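Local coordinates for orotate phosphoribosyltransferase (Aeropyrum pernix, PDB 2YZK), which catalyses the magnesium-dependent transfer of a ribosyl phosphate group from 5-phosphoribose 1-diphosphate to orotate, forming orotidine 5'-phosphate in de novo pyrimidine biosynthesis, at the interface of chains A and B. Numbering follows the deposited sequence. Chains: chain A/B, Orotate phosphoribosyltransferase.

The interface of chains A and B. Residues chain A 32, 67-68, 70-71; chain B 66-67, 70-71, 86.
In both A:Leu70 and B:Leu70, CG lies anti to the backbone N (chi1 -168° in each), which turns the forked end of each leucine toward the proline at position 71 of the other subunit. The two pairs are twins about the dimer's two-fold axis. CD2 of B:Leu70 packs on the ring carbon CG of A:Pro71 at 3.7 Å, and CD2 of A:Leu70 meets CG of B:Pro71 at 3.8 Å, the leucine branches slanting across the proline rings. A:Leu70 CD2 also touches the backbone carbonyl O of B:Thr67.

The threonines are less alike. A:Thr67 carries its methyl CG2 anti to the backbone N, with OG1 at chi1 -51°, and that methyl reaches B:Leu70 CD2 at 3.8 Å. CG2 of B:Thr67 lies 4.1 Å from OG1 of A:Thr67, a loose contact.

One face of the B:Tyr86 ring packs on this apolar group. B:Leu70 CD2, from its own chain, sits over the ring centre; on the same side, CG2 of A:Thr67 is offset toward CE1 of B:Tyr86 (4.2 Å) and CG of A:Pro71 lies near CE2. The phenol OH meets CD of A:Arg32 at 3.2 Å and also its CG; the two side chains cross at about a right angle, guanidinium and ring planes 67° apart. The guanidinium is not met directly: a water O in the plane of the ring lies 2.9 Å from B:Tyr86 OH and 3.3 Å from A:Arg32 NH1, a long link. An alanine in place of B:Tyr86 would probably leave B:Leu70 CD2 without its backing and the water without its phenol partner.

The predicted 5-phosphoribose 1-diphosphate site is shared between subunits, and this packing is likely to help keep them in register for it. The patch is part of the homodimer's two-fold interface. Both leucine–proline pairs start helix 70-80, just after the loop that contains Thr67 and its preceding cis peptide; B:Tyr86 comes from strand 84-87 and A:Arg32 from the 3-10 helix 31-34.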
# COMPACT_ATOMS: atom_id res chain seq x y z
N ARG A 32 7.27 -6.33 6.63
CA ARG A 32 7.52 -5.56 5.42
C ARG A 32 8.68 -6.15 4.63
O ARG A 32 8.74 -6.03 3.40
CB ARG A 32 7.82 -4.10 5.77
CG ARG A 32 6.65 -3.35 6.39
CD ARG A 32 7.06 -1.97 6.89
NE ARG A 32 8.16 -2.05 7.85
CZ ARG A 32 8.72 -1.01 8.44
NH1 ARG A 32 8.28 0.22 8.19
NH2 ARG A 32 9.72 -1.18 9.29
N THR A 67 -0.46 1.43 7.02
CA THR A 67 0.38 1.40 5.85
C THR A 67 0.85 -0.01 5.55
O THR A 67 0.80 -0.43 4.41
CB THR A 67 1.59 2.35 5.97
OG1 THR A 67 1.15 3.66 6.35
CG2 THR A 67 2.27 2.45 4.63
N GLY A 68 1.29 -0.45 6.74
CA GLY A 68 1.62 -1.83 7.05
C GLY A 68 0.83 -2.88 6.28
O GLY A 68 1.40 -3.72 5.59
N LEU A 70 -1.36 -2.24 3.86
CA LEU A 70 -1.76 -1.80 2.53
C LEU A 70 -1.22 -2.61 1.34
O LEU A 70 -1.98 -2.98 0.46
CB LEU A 70 -1.43 -0.31 2.35
CG LEU A 70 -2.04 0.39 1.13
CD1 LEU A 70 -3.52 0.04 0.98
CD2 LEU A 70 -1.85 1.89 1.26
N PRO A 71 0.09 -2.89 1.31
CA PRO A 71 0.58 -3.68 0.17
C PRO A 71 -0.09 -5.04 0.10
O PRO A 71 -0.44 -5.53 -0.97
CB PRO A 71 2.08 -3.80 0.44
CG PRO A 71 2.38 -2.54 1.21
CD PRO A 71 1.21 -2.46 2.16
N ALA B 66 4.82 5.63 -0.20
CA ALA B 66 3.77 5.67 0.81
C ALA B 66 3.02 6.98 1.00
O ALA B 66 3.62 8.06 1.03
CB ALA B 66 4.33 5.21 2.15
N THR B 67 1.70 7.05 0.72
CA THR B 67 0.82 5.87 0.75
C THR B 67 0.00 5.68 -0.52
O THR B 67 -0.37 4.56 -0.84
CB THR B 67 -0.13 5.88 1.97
OG1 THR B 67 -1.18 6.83 1.76
CG2 THR B 67 0.63 6.25 3.24
N LEU B 70 1.48 3.56 -3.10
CA LEU B 70 1.76 2.22 -2.60
C LEU B 70 0.90 1.12 -3.19
O LEU B 70 1.43 0.08 -3.59
CB LEU B 70 1.70 2.20 -1.07
CG LEU B 70 2.26 0.92 -0.41
CD1 LEU B 70 3.60 0.52 -1.04
CD2 LEU B 70 2.43 1.17 1.08
N PRO B 71 -0.43 1.31 -3.27
CA PRO B 71 -1.24 0.23 -3.85
C PRO B 71 -0.86 -0.05 -5.30
O PRO B 71 -0.80 -1.20 -5.74
CB PRO B 71 -2.67 0.76 -3.72
CG PRO B 71 -2.60 1.62 -2.49
CD PRO B 71 -1.29 2.36 -2.70
N TYR B 86 9.30 0.33 -0.65
CA TYR B 86 8.63 1.62 -0.57
C TYR B 86 9.28 2.52 0.46
O TYR B 86 9.93 2.06 1.39
CB TYR B 86 7.12 1.46 -0.31
CG TYR B 86 6.71 0.95 1.05
CD1 TYR B 86 6.55 1.83 2.13
CD2 TYR B 86 6.41 -0.40 1.25
CE1 TYR B 86 6.09 1.37 3.37
CE2 TYR B 86 5.96 -0.87 2.48
CZ TYR B 86 5.80 0.02 3.53
OH TYR B 86 5.32 -0.44 4.74
O HOH W 1 5.43 1.38 7.03